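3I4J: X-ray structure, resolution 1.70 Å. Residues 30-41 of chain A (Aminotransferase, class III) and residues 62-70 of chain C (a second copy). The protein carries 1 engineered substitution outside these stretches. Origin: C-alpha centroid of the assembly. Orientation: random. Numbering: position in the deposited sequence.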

# COMPACT_ATOMS: atom_id res chain seq x y z
N ARG A 30 -22.87 2.87 19.47
CA ARG A 30 -22.50 1.53 19.07
C ARG A 30 -23.07 1.29 17.68
O ARG A 30 -24.18 1.74 17.37
CB ARG A 30 -23.06 0.48 20.03
CG ARG A 30 -22.58 -0.93 19.69
CD ARG A 30 -23.17 -1.99 20.59
NE ARG A 30 -24.58 -2.24 20.31
CZ ARG A 30 -25.27 -3.25 20.82
NH1 ARG A 30 -24.68 -4.10 21.64
NH2 ARG A 30 -26.55 -3.40 20.52
N TYR A 31 -22.31 0.59 16.84
CA TYR A 31 -22.74 0.30 15.47
C TYR A 31 -22.51 -1.17 15.16
O TYR A 31 -21.51 -1.74 15.59
CB TYR A 31 -21.93 1.11 14.46
CG TYR A 31 -21.84 2.60 14.71
CD1 TYR A 31 -22.57 3.49 13.94
CD2 TYR A 31 -20.97 3.11 15.67
CE1 TYR A 31 -22.44 4.87 14.11
CE2 TYR A 31 -20.82 4.48 15.85
CZ TYR A 31 -21.56 5.36 15.07
OH TYR A 31 -21.38 6.71 15.23
N LEU A 32 -23.42 -1.78 14.40
CA LEU A 32 -23.25 -3.17 13.99
C LEU A 32 -22.55 -3.08 12.64
O LEU A 32 -23.07 -2.47 11.71
CB LEU A 32 -24.61 -3.87 13.85
CG LEU A 32 -24.58 -5.40 13.76
CD1 LEU A 32 -25.98 -5.95 13.99
CD2 LEU A 32 -24.03 -5.85 12.41
N ASP A 33 -21.36 -3.67 12.54
CA ASP A 33 -20.59 -3.61 11.30
C ASP A 33 -21.13 -4.58 10.26
O ASP A 33 -20.58 -5.66 10.05
CB ASP A 33 -19.12 -3.92 11.61
CG ASP A 33 -18.18 -3.42 10.53
OD1 ASP A 33 -18.67 -3.02 9.45
OD2 ASP A 33 -16.96 -3.42 10.77
N GLY A 34 -22.22 -4.17 9.60
CA GLY A 34 -22.87 -5.01 8.61
C GLY A 34 -22.12 -5.31 7.33
O GLY A 34 -22.49 -6.23 6.59
N SER A 35 -21.08 -4.54 7.05
CA SER A 35 -20.29 -4.76 5.84
C SER A 35 -18.82 -4.98 6.17
O SER A 35 -17.97 -4.93 5.29
CB SER A 35 -20.45 -3.57 4.88
OG SER A 35 -20.07 -2.36 5.50
N SER A 36 -18.54 -5.23 7.45
CA SER A 36 -17.17 -5.46 7.92
C SER A 36 -16.27 -4.33 7.39
O SER A 36 -15.13 -4.57 7.00
CB SER A 36 -16.64 -6.81 7.42
OG SER A 36 -17.53 -7.87 7.77
N GLY A 37 -16.79 -3.11 7.42
CA GLY A 37 -16.05 -1.97 6.91
C GLY A 37 -16.32 -1.98 5.41
O GLY A 37 -17.38 -1.55 4.95
N ALA A 38 -15.36 -2.47 4.65
CA ALA A 38 -15.49 -2.60 3.20
C ALA A 38 -15.20 -4.07 2.92
O ALA A 38 -14.35 -4.40 2.09
CB ALA A 38 -14.47 -1.71 2.50
N LEU A 39 -15.94 -4.93 3.61
CA LEU A 39 -15.78 -6.38 3.54
C LEU A 39 -14.32 -6.75 3.80
O LEU A 39 -13.71 -7.55 3.09
CB LEU A 39 -16.27 -6.93 2.19
CG LEU A 39 -17.76 -7.32 2.25
CD1 LEU A 39 -18.63 -6.07 2.34
CD2 LEU A 39 -18.12 -8.14 1.03
N VAL A 40 -13.81 -6.15 4.87
CA VAL A 40 -12.43 -6.32 5.32
C VAL A 40 -12.28 -7.11 6.64
O VAL A 40 -11.51 -8.07 6.71
CB VAL A 40 -11.77 -4.94 5.54
CG1 VAL A 40 -10.40 -5.10 6.18
CG2 VAL A 40 -11.68 -4.20 4.21
N ALA A 41 -13.01 -6.68 7.67
CA ALA A 41 -12.94 -7.28 9.00
C ALA A 41 -13.63 -8.64 9.09
O ALA A 41 -14.59 -8.83 9.85
CB ALA A 41 -13.55 -6.33 10.02
N PRO C 62 -8.84 -2.41 15.81
CA PRO C 62 -7.93 -2.65 14.69
C PRO C 62 -8.23 -2.02 13.35
O PRO C 62 -7.30 -1.66 12.61
CB PRO C 62 -7.93 -4.17 14.58
CG PRO C 62 -9.36 -4.50 14.94
CD PRO C 62 -9.59 -3.63 16.15
N PHE C 63 -9.51 -1.88 13.03
CA PHE C 63 -9.88 -1.39 11.72
C PHE C 63 -11.19 -0.63 11.55
O PHE C 63 -12.23 -1.01 12.09
CB PHE C 63 -9.92 -2.56 10.73
CG PHE C 63 -10.23 -2.15 9.32
CD1 PHE C 63 -9.21 -1.77 8.46
CD2 PHE C 63 -11.55 -2.08 8.87
CE1 PHE C 63 -9.50 -1.33 7.16
CE2 PHE C 63 -11.84 -1.64 7.57
CZ PHE C 63 -10.81 -1.26 6.73
N VAL C 64 -11.11 0.44 10.78
CA VAL C 64 -12.28 1.23 10.42
C VAL C 64 -11.90 1.75 9.05
O VAL C 64 -10.71 1.97 8.77
CB VAL C 64 -12.55 2.43 11.37
CG1 VAL C 64 -12.88 1.92 12.76
CG2 VAL C 64 -11.37 3.39 11.39
N HIS C 65 -12.88 1.89 8.18
CA HIS C 65 -12.62 2.41 6.85
C HIS C 65 -12.78 3.92 6.97
O HIS C 65 -13.76 4.40 7.55
CB HIS C 65 -13.61 1.82 5.84
CG HIS C 65 -13.27 2.14 4.42
ND1 HIS C 65 -13.56 3.35 3.84
CD2 HIS C 65 -12.63 1.41 3.47
CE1 HIS C 65 -13.11 3.37 2.60
NE2 HIS C 65 -12.54 2.20 2.35
N GLY C 66 -11.81 4.65 6.44
CA GLY C 66 -11.82 6.11 6.51
C GLY C 66 -13.03 6.81 5.94
O GLY C 66 -13.29 7.97 6.27
N SER C 67 -13.77 6.14 5.06
CA SER C 67 -14.96 6.75 4.47
C SER C 67 -16.11 6.70 5.47
O SER C 67 -17.15 7.33 5.26
CB SER C 67 -15.36 6.01 3.20
OG SER C 67 -15.83 4.71 3.49
N GLN C 68 -15.92 5.97 6.56
CA GLN C 68 -16.96 5.82 7.58
C GLN C 68 -16.60 6.41 8.94
O GLN C 68 -17.43 7.08 9.57
CB GLN C 68 -17.30 4.32 7.73
CG GLN C 68 -17.62 3.63 6.41
CD GLN C 68 -17.73 2.12 6.52
OE1 GLN C 68 -16.92 1.47 7.20
NE2 GLN C 68 -18.71 1.54 5.84
N PHE C 69 -15.37 6.17 9.40
CA PHE C 69 -14.93 6.68 10.70
C PHE C 69 -13.49 7.15 10.72
O PHE C 69 -12.67 6.76 9.89
CB PHE C 69 -15.01 5.58 11.76
CG PHE C 69 -16.37 5.02 11.98
CD1 PHE C 69 -17.28 5.66 12.82
CD2 PHE C 69 -16.76 3.85 11.34
CE1 PHE C 69 -18.54 5.13 13.03
CE2 PHE C 69 -18.03 3.31 11.54
CZ PHE C 69 -18.92 3.95 12.39
N SER C 70 -13.20 7.99 11.71
CA SER C 70 -11.85 8.45 11.96
C SER C 70 -11.58 7.60 13.20
O SER C 70 -12.41 6.75 13.53
CB SER C 70 -11.84 9.94 12.33
OG SER C 70 -10.52 10.36 12.64
O HOH W 1 -14.94 -1.63 10.09

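Two aromatic rings of chain C, F63(C) and F69(C), cover more surface than any other residues of this contact, and the glycine G37(A) leads on the chain A side. Together the two stretches bury about 360 Å², with little polar bonding directly between them, so most of the contact is packing of apolar and aromatic groups.

F63(C) contributes most. Its side chain, with chi1 in the t rotamer, reaches toward chain A and presents two different surfaces. Over one face lies V40(A): its CG1 sits 3.9 Å from the ring centroid and only 9° off the ring normal, a CH-pi contact in which a methyl group rests on the aromatic electron cloud. The CB of V40(A) is also 3.9 Å from CE2 of F63(C). A branched, wholly apolar side chain suits this place, because it offers carbon to the ring and has no polar group to leave unsatisfied.

At the edge of the same ring, near its plane, runs the backbone of G37(A), with CA 4.3 Å from CE2 of F63(C). Here the absence of a side chain matters. An ideal CB on G37(A) would point toward chain C and lie 2.8 Å from CE2 of F63(C), a clash. The positive phi of 84° independently favours glycine. The bare backbone therefore lets the phenyl ring approach closely, and the CA of G37(A) comes within 5.6 Å of the CA of H65(C).

The conformation of this glycine is supported from within chain A. A type I turn runs from D33(A) to S36(A), and just beyond it the N of G37(A) donates to OD1 of D33(A) at 2.8 Å. The OG of S35(A) donates to the O of G37(A) at 2.9 Å. That same carbonyl also receives the sole direct hydrogen bond between the stretches, a weak one from NE2 of Q68(C) at 3.5 Å. The long glutamine side chain, m at chi1 and t at chi2, suits the task: it carries its amide to a backbone oxygen of the other stretch.

F69(C) builds a second aromatic site with Y31(A), on the strand of chain A. The edge of F69(C) is directed toward the face of Y31(A), with centroids 4.9 Å apart, planes at 74°, and CE1 of F69(C) 3.7 Å from CZ of Y31(A). This arrangement brings the slightly positive hydrogens of one ring against the electron-rich face of the other. Tyrosine can serve as a buried aromatic platform here because its OH is hydrogen-bonded elsewhere in the structure.

Smaller contacts complete the fit. The methyl CB of A38(A) packs 3.7 Å from CD2 of H65(C), whose ND1 accepts a hydrogen bond from the N of S67(C) at 3.1 Å. A water bridges the two stretches: it donates to OD2 of D33(A) at 2.8 Å and, weakly, to the O of F63(C) at 3.4 Å. D33(A) thus uses one carboxylate oxygen to hold its own loop and the other to reach chain C through water.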